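Local coordinates for protein endoglucanase A (Clostridium acetobutylicum, PDB 3IK2) that probably hydrolyses internal beta-1,4-glucosidic bonds of cellulose and related glucans as a glycoside hydrolase of family 44, and carries a bound calcium ion, at residues T43-E48 / E79-Y84; K130-K135 / S149-E154; L139-D144 / V156-N161. One frame throughout, in Å; residues are numbered along the deposited sequence.

The three contacts cluster on the same side of the chain's centre, with their own centres about 11 to 12 Å apart. Interaction 1 comes first along the chain: it joins the loop after barrel strand 34-37 to the start of helix 82-93. Interactions 2 and 3 follow and cross each other, their segments alternating. Both use helix 152-163, and interaction 2 also pairs strands 128-132 and 149-151. One calcium ion ties the three together: E48 from interaction 1, S149 from interaction 2 and D144 from interaction 3 all bind it, with D147 and two waters. The ion thus ties the loop of E48 to residues D144-S149, about 100 residues later.

Interaction 1. Residues T43-E48 / E79-Y84; sequences TGYNWE and EPASVY. With CA (calcium ion), chain C.
A type II beta turn, E79 to S82, leads into helix 82-93 of the TIM-like barrel and meets the loop that carries W47 and E48. A81 is the N-cap residue of that helix. Its N donates to W47 O at 2.7 Å, in the carbonyl plane. P80 CA also lies 3.3 Å from W47 O as a CA-H...O contact, so one carbonyl oxygen is met by two neighbouring residues of the turn.

With chi1 79°, CG of W47 lies between the backbone N and the carbonyl carbon, and the indole reaches P80 and A81. Its CZ3 is 3.5 Å from P80 CB, and A81 CB lies at the ring edge, near its plane. F155 of helix 152-163 stacks on the same indole.

Y45 extends toward the first turn of the helix. Y84 CE2 lies over one face of its ring, offset toward the rim. The two ring planes are only 17° apart, but slid so that they barely overlap. Y45 and V83 meet tip to tip, with Y45 OH 3.8 Å from V83 CB. The same OH is 3.4 Å from A81 CA. The two hydroxyls have partners farther out: Y45 OH bonds to N50, and Y84 OH to T102 O.

E48 points away from the turn. Its chain is extended beyond CG and delivers the carboxylate to the calcium ion. D144, D147 and S149 complete the protein ligands. Binding is bidentate, with E48 OE1 and OE2 each 2.5 Å from the metal.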
# COMPACT_ATOMS: atom_id res chain seq x y z
N THR A 43 -15.61 6.13 -2.85
CA THR A 43 -15.92 7.38 -3.58
C THR A 43 -17.33 7.88 -3.28
O THR A 43 -17.56 9.10 -3.08
CB THR A 43 -15.75 7.19 -5.09
OG1 THR A 43 -14.40 6.83 -5.38
CG2 THR A 43 -16.12 8.47 -5.87
N GLY A 44 -18.28 6.95 -3.26
CA GLY A 44 -19.67 7.30 -3.02
C GLY A 44 -20.21 6.88 -1.66
O GLY A 44 -21.44 6.87 -1.47
N TYR A 45 -19.30 6.55 -0.73
CA TYR A 45 -19.66 6.32 0.67
C TYR A 45 -20.18 7.58 1.37
O TYR A 45 -19.51 8.63 1.41
CB TYR A 45 -18.49 5.73 1.48
CG TYR A 45 -18.73 5.68 2.98
CD1 TYR A 45 -19.51 4.68 3.55
CD2 TYR A 45 -18.19 6.65 3.81
CE1 TYR A 45 -19.75 4.66 4.92
CE2 TYR A 45 -18.40 6.63 5.19
CZ TYR A 45 -19.17 5.63 5.74
OH TYR A 45 -19.41 5.62 7.11
N ASN A 46 -21.35 7.43 1.96
CA ASN A 46 -22.05 8.47 2.66
C ASN A 46 -21.88 8.25 4.16
O ASN A 46 -22.38 7.26 4.68
CB ASN A 46 -23.53 8.36 2.27
CG ASN A 46 -24.39 9.45 2.89
OD1 ASN A 46 -24.08 9.98 3.95
ND2 ASN A 46 -25.49 9.78 2.20
N TRP A 47 -21.18 9.18 4.84
CA TRP A 47 -20.82 8.97 6.26
C TRP A 47 -21.99 9.12 7.21
O TRP A 47 -22.00 8.57 8.32
CB TRP A 47 -19.63 9.87 6.67
CG TRP A 47 -19.97 11.32 6.97
CD1 TRP A 47 -20.15 12.35 6.07
CD2 TRP A 47 -20.18 11.88 8.27
NE1 TRP A 47 -20.43 13.52 6.75
CE2 TRP A 47 -20.47 13.25 8.10
CE3 TRP A 47 -20.12 11.36 9.57
CZ2 TRP A 47 -20.72 14.09 9.18
CZ3 TRP A 47 -20.37 12.20 10.64
CH2 TRP A 47 -20.66 13.54 10.44
N GLU A 48 -22.98 9.89 6.75
CA GLU A 48 -24.21 10.12 7.51
C GLU A 48 -25.07 8.88 7.69
O GLU A 48 -25.66 8.70 8.74
CB GLU A 48 -25.01 11.25 6.86
CG GLU A 48 -24.22 12.58 6.75
CD GLU A 48 -25.07 13.69 6.19
OE1 GLU A 48 -26.18 13.36 5.66
OE2 GLU A 48 -24.66 14.88 6.33
N GLU A 79 -25.97 5.05 12.80
CA GLU A 79 -24.95 5.86 13.48
C GLU A 79 -23.94 6.44 12.45
O GLU A 79 -23.39 5.70 11.62
CB GLU A 79 -24.27 5.00 14.55
CG GLU A 79 -23.11 5.67 15.33
CD GLU A 79 -22.36 4.65 16.23
OE1 GLU A 79 -21.20 4.23 15.90
OE2 GLU A 79 -22.97 4.24 17.26
N PRO A 80 -23.71 7.77 12.49
CA PRO A 80 -22.72 8.35 11.55
C PRO A 80 -21.34 7.67 11.64
O PRO A 80 -20.85 7.37 12.74
CB PRO A 80 -22.61 9.81 11.96
CG PRO A 80 -23.42 9.95 13.23
CD PRO A 80 -24.36 8.79 13.33
N ALA A 81 -20.76 7.40 10.46
CA ALA A 81 -19.42 6.85 10.33
C ALA A 81 -19.22 5.52 11.04
O ALA A 81 -18.09 5.09 11.28
CB ALA A 81 -18.37 7.89 10.75
N SER A 82 -20.31 4.84 11.35
CA SER A 82 -20.22 3.54 12.04
C SER A 82 -19.31 2.53 11.32
O SER A 82 -18.68 1.69 11.96
CB SER A 82 -21.62 2.95 12.32
OG SER A 82 -22.22 2.44 11.13
N VAL A 83 -19.25 2.61 9.99
CA VAL A 83 -18.35 1.78 9.21
C VAL A 83 -16.88 2.10 9.58
O VAL A 83 -16.08 1.19 9.85
CB VAL A 83 -18.62 1.96 7.68
CG1 VAL A 83 -17.47 1.38 6.81
CG2 VAL A 83 -20.00 1.37 7.25
N TYR A 84 -16.54 3.39 9.60
CA TYR A 84 -15.18 3.88 9.93
C TYR A 84 -14.83 3.71 11.41
O TYR A 84 -13.68 3.42 11.76
CB TYR A 84 -15.02 5.35 9.50
CG TYR A 84 -14.83 5.54 7.99
CD1 TYR A 84 -13.83 6.38 7.50
CD2 TYR A 84 -15.65 4.89 7.07
CE1 TYR A 84 -13.66 6.57 6.15
CE2 TYR A 84 -15.48 5.06 5.71
CZ TYR A 84 -14.48 5.91 5.26
OH TYR A 84 -14.31 6.12 3.91
CA CA C . -26.74 15.80 5.18
O HOH W 1 -28.03 14.47 3.64
O HOH W 2 -26.00 17.78 6.15

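Interaction 2. Residues K130-K135 / S149-E154. With CA (calcium ion), chain C.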
# COMPACT_ATOMS: atom_id res chain seq x y z
N LYS A 130 -25.04 15.57 -2.45
CA LYS A 130 -23.88 16.36 -2.84
C LYS A 130 -22.81 16.39 -1.75
O LYS A 130 -23.11 16.73 -0.59
CB LYS A 130 -24.33 17.82 -3.02
CG LYS A 130 -24.36 18.39 -4.38
CD LYS A 130 -22.97 18.45 -5.01
CE LYS A 130 -22.79 19.67 -5.93
NZ LYS A 130 -21.75 20.57 -5.35
N VAL A 131 -21.56 16.13 -2.13
CA VAL A 131 -20.40 16.38 -1.28
C VAL A 131 -20.03 17.85 -1.33
O VAL A 131 -19.92 18.44 -2.41
CB VAL A 131 -19.12 15.50 -1.71
CG1 VAL A 131 -17.87 15.83 -0.85
CG2 VAL A 131 -19.42 14.02 -1.69
N GLU A 132 -19.82 18.44 -0.15
CA GLU A 132 -19.13 19.71 0.01
C GLU A 132 -17.98 19.51 0.97
O GLU A 132 -18.10 18.73 1.91
CB GLU A 132 -20.06 20.78 0.58
CG GLU A 132 -21.35 20.98 -0.17
CD GLU A 132 -21.15 21.68 -1.50
OE1 GLU A 132 -22.03 21.51 -2.36
OE2 GLU A 132 -20.13 22.36 -1.72
N PHE A 133 -16.88 20.22 0.76
CA PHE A 133 -15.73 20.11 1.68
C PHE A 133 -15.88 20.84 3.03
O PHE A 133 -15.48 20.33 4.09
CB PHE A 133 -14.42 20.47 0.94
CG PHE A 133 -14.11 19.54 -0.22
CD1 PHE A 133 -14.46 18.17 -0.17
CD2 PHE A 133 -13.48 20.01 -1.36
CE1 PHE A 133 -14.18 17.30 -1.23
CE2 PHE A 133 -13.18 19.17 -2.42
CZ PHE A 133 -13.53 17.79 -2.36
N ASN A 134 -16.49 22.01 2.98
CA ASN A 134 -16.66 22.88 4.14
C ASN A 134 -18.11 23.21 4.41
O ASN A 134 -18.83 23.58 3.51
CB ASN A 134 -15.87 24.17 3.92
CG ASN A 134 -14.39 23.91 3.87
OD1 ASN A 134 -13.76 23.69 4.91
ND2 ASN A 134 -13.82 23.88 2.66
N LYS A 135 -18.52 23.06 5.67
CA LYS A 135 -19.92 23.28 6.05
C LYS A 135 -20.25 24.75 6.14
O LYS A 135 -21.37 25.15 5.82
CB LYS A 135 -20.27 22.58 7.36
CG LYS A 135 -21.78 22.35 7.55
CD LYS A 135 -22.07 21.76 8.94
CE LYS A 135 -23.56 21.64 9.20
NZ LYS A 135 -23.87 20.95 10.50
N SER A 149 -27.00 17.27 1.11
CA SER A 149 -25.56 17.46 1.16
C SER A 149 -24.91 16.69 2.28
O SER A 149 -25.55 16.39 3.27
CB SER A 149 -25.23 18.94 1.34
OG SER A 149 -25.50 19.64 0.15
N VAL A 150 -23.62 16.42 2.12
CA VAL A 150 -22.80 15.75 3.12
C VAL A 150 -21.50 16.59 3.16
O VAL A 150 -21.04 17.05 2.11
CB VAL A 150 -22.53 14.30 2.66
CG1 VAL A 150 -21.32 13.76 3.29
CG2 VAL A 150 -23.78 13.35 2.88
N TYR A 151 -20.96 16.81 4.36
CA TYR A 151 -19.81 17.71 4.58
C TYR A 151 -18.58 16.96 5.09
O TYR A 151 -18.65 16.29 6.12
CB TYR A 151 -20.19 18.85 5.57
CG TYR A 151 -21.34 19.66 5.03
CD1 TYR A 151 -21.09 20.77 4.20
CD2 TYR A 151 -22.66 19.27 5.26
CE1 TYR A 151 -22.15 21.49 3.64
CE2 TYR A 151 -23.72 19.99 4.71
CZ TYR A 151 -23.45 21.09 3.90
OH TYR A 151 -24.49 21.80 3.35
N MET A 152 -17.46 17.07 4.37
CA MET A 152 -16.22 16.40 4.75
C MET A 152 -15.59 16.92 6.04
O MET A 152 -15.04 16.15 6.80
CB MET A 152 -15.20 16.37 3.58
CG MET A 152 -15.69 15.52 2.41
SD MET A 152 -16.02 13.81 2.87
CE MET A 152 -17.80 13.74 2.84
N ASP A 153 -15.68 18.22 6.31
CA ASP A 153 -15.11 18.73 7.57
C ASP A 153 -15.87 18.18 8.78
O ASP A 153 -15.27 17.86 9.80
CB ASP A 153 -15.06 20.26 7.62
CG ASP A 153 -16.41 20.93 7.38
OD1 ASP A 153 -17.44 20.31 7.04
OD2 ASP A 153 -16.41 22.15 7.51
N GLU A 154 -17.18 18.09 8.63
CA GLU A 154 -18.04 17.59 9.68
C GLU A 154 -17.72 16.11 9.99
O GLU A 154 -17.74 15.69 11.15
CB GLU A 154 -19.50 17.78 9.28
CG GLU A 154 -20.48 17.47 10.36
CD GLU A 154 -21.86 17.99 10.08
OE1 GLU A 154 -22.46 17.56 9.08
OE2 GLU A 154 -22.33 18.86 10.86
CA CA C . -26.74 15.80 5.18
O HOH W 3 -24.40 21.05 -1.52
O HOH W 4 -23.76 24.69 4.86
O HOH W 1 -28.03 14.47 3.64
O HOH W 2 -26.00 17.78 6.15
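K130 and S149 begin a short parallel pairing of strands 128-132 and 149-151. K130 O accepts from V150 N, V150 O from E132 N, and E132 O from M152 N at 3.0 Å. The run continues past the strands, where F133 O takes the N-H of D153 in the first turn of helix 152-163. Y151 O takes a weak bond from W47 NE1.

D153 turns back to the 130-135 segment. Its CG lies between the backbone N and the carbonyl carbon, chi1 56°. OD2 accepts K135 N at 2.9 Å on its syn side, 27° out of the carboxylate plane, at a nearly straight 171°. D153 OD1 takes a weak bond from E154 N. K135 is extended. Its CG sits over the centre of the Y151 ring, 3.7 Å from the centroid, a CH-pi contact. Its NZ forms a salt bridge with E154 OE2 at 2.6 Å and also bonds to P138 O. E154 OE2 has a further donor, S140 N.

K130 NZ meets E132 OE1 within its own strand, from above the carboxylate plane, a salt bridge of 3.1 Å. Water 3 donates to the same OE1. S149 O binds the calcium ion at 2.3 Å.

The sheet face with V131 and V150 packs on V109 of strand 108-110. M152 CG touches V131 CG1 and the edge of the F133 ring, while F133 lies against helix 198-215.

Interaction 3. Residues L139-D144 / V156-N161; sequences LSLTPD and VNYLVN. With CA (calcium ion), chain C; ACT (acetate ion), chain I.
L141 and L139 lay the calcium-binding loop between strands 128-132 and 149-151 against helix 152-163 of the TIM-like barrel domain, at the protein surface. L141 spans one turn of the helix. Its CD1 is 3.6 Å from N161 ND2, and its CD2 is 3.9 Å from Y158 CD1. The L141 and N161 side chains cross at about a right angle. L141 O comes to the edge of the Y158 ring, near its plane, 3.6 Å from CE1. One turn before N161, L139 CD2 rests on N157 CB at 3.7 Å.

The N157 side chain has CG anti to the backbone N, chi1 -175°, which carries its amide toward the loop. ND2 donates to water 5, and this water donates to S140 O, bridging helix and loop. ND2 also donates to an oxygen of an acetate ion, probably from the crystallisation liquor, at 3.0 Å in a nearly straight bond.

Farther out, S140 OG accepts T142 N at 3.0 Å, an ST turn. I215 of helix 198-215 touches both L139 and N157. Beyond the turn, P143 packs on W47. The loop then reaches the metal, where D144 uses its backbone: D144 O binds the calcium ion at 2.2 Å.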
# COMPACT_ATOMS: atom_id res chain seq x y z
N LEU A 139 -20.43 22.66 13.13
CA LEU A 139 -20.32 21.22 12.95
C LEU A 139 -21.20 20.52 14.01
O LEU A 139 -21.45 21.08 15.08
CB LEU A 139 -18.85 20.81 13.01
CG LEU A 139 -17.99 20.81 11.71
CD1 LEU A 139 -18.50 21.69 10.55
CD2 LEU A 139 -16.49 21.02 11.96
N SER A 140 -21.71 19.35 13.66
CA SER A 140 -22.55 18.56 14.56
C SER A 140 -22.06 17.12 14.55
O SER A 140 -21.62 16.64 13.51
CB SER A 140 -24.01 18.61 14.11
OG SER A 140 -24.79 17.78 14.95
N LEU A 141 -22.14 16.44 15.71
CA LEU A 141 -21.87 15.00 15.80
C LEU A 141 -23.07 14.17 15.36
O LEU A 141 -22.99 12.95 15.25
CB LEU A 141 -21.45 14.59 17.21
CG LEU A 141 -20.19 15.33 17.71
CD1 LEU A 141 -19.93 15.12 19.25
CD2 LEU A 141 -18.95 14.96 16.85
N THR A 142 -24.19 14.85 15.13
CA THR A 142 -25.40 14.26 14.59
C THR A 142 -25.79 15.00 13.27
O THR A 142 -26.73 15.83 13.25
CB THR A 142 -26.52 14.39 15.60
OG1 THR A 142 -26.65 15.77 15.93
CG2 THR A 142 -26.19 13.65 16.87
N PRO A 143 -25.08 14.69 12.17
CA PRO A 143 -25.35 15.41 10.94
C PRO A 143 -26.77 15.14 10.44
O PRO A 143 -27.33 14.07 10.70
CB PRO A 143 -24.35 14.77 9.96
CG PRO A 143 -24.12 13.42 10.51
CD PRO A 143 -24.04 13.66 11.97
N ASP A 144 -27.30 16.11 9.70
CA ASP A 144 -28.65 16.04 9.12
C ASP A 144 -28.70 15.13 7.90
O ASP A 144 -28.14 15.43 6.84
CB ASP A 144 -29.12 17.47 8.76
CG ASP A 144 -30.54 17.52 8.26
OD1 ASP A 144 -31.21 16.49 8.27
OD2 ASP A 144 -30.99 18.61 7.88
N VAL A 156 -14.65 14.51 9.41
CA VAL A 156 -13.34 14.33 10.03
C VAL A 156 -13.51 14.74 11.50
O VAL A 156 -13.04 14.03 12.40
CB VAL A 156 -12.26 15.22 9.34
CG1 VAL A 156 -10.90 15.02 9.99
CG2 VAL A 156 -12.15 14.91 7.85
N ASN A 157 -14.22 15.84 11.71
CA ASN A 157 -14.49 16.35 13.05
C ASN A 157 -15.15 15.28 13.96
O ASN A 157 -14.79 15.18 15.11
CB ASN A 157 -15.38 17.62 12.99
CG ASN A 157 -15.59 18.24 14.37
OD1 ASN A 157 -14.70 18.91 14.91
ND2 ASN A 157 -16.78 18.02 14.95
N TYR A 158 -16.08 14.51 13.41
CA TYR A 158 -16.72 13.41 14.14
C TYR A 158 -15.68 12.37 14.56
O TYR A 158 -15.72 11.86 15.67
CB TYR A 158 -17.82 12.75 13.27
CG TYR A 158 -18.49 11.56 13.95
CD1 TYR A 158 -19.64 11.73 14.71
CD2 TYR A 158 -17.95 10.28 13.85
CE1 TYR A 158 -20.24 10.67 15.35
CE2 TYR A 158 -18.52 9.22 14.51
CZ TYR A 158 -19.67 9.42 15.25
OH TYR A 158 -20.26 8.35 15.88
N LEU A 159 -14.75 12.08 13.66
CA LEU A 159 -13.74 11.06 13.90
C LEU A 159 -12.74 11.50 14.96
O LEU A 159 -12.36 10.74 15.84
CB LEU A 159 -13.05 10.65 12.58
CG LEU A 159 -13.92 9.95 11.53
CD1 LEU A 159 -13.21 9.89 10.17
CD2 LEU A 159 -14.33 8.53 11.97
N VAL A 160 -12.31 12.76 14.87
CA VAL A 160 -11.36 13.34 15.82
C VAL A 160 -12.02 13.50 17.19
O VAL A 160 -11.38 13.32 18.23
CB VAL A 160 -10.79 14.68 15.29
CG1 VAL A 160 -9.99 15.44 16.39
CG2 VAL A 160 -9.92 14.40 14.08
N ASN A 161 -13.30 13.85 17.18
CA ASN A 161 -14.05 13.92 18.43
C ASN A 161 -14.02 12.58 19.17
O ASN A 161 -13.87 12.54 20.39
CB ASN A 161 -15.50 14.37 18.20
CG ASN A 161 -16.37 14.24 19.50
OD1 ASN A 161 -16.90 13.15 19.80
ND2 ASN A 161 -16.48 15.33 20.24
CA CA C . -26.74 15.80 5.18
C ACT I . -18.29 19.10 18.01
O ACT I . -17.08 19.11 17.72
OXT ACT I . -19.10 19.48 17.12
CH3 ACT I . -18.75 18.64 19.36
O HOH W 5 -18.83 16.29 13.35
O HOH W 1 -28.03 14.47 3.64
O HOH W 2 -26.00 17.78 6.15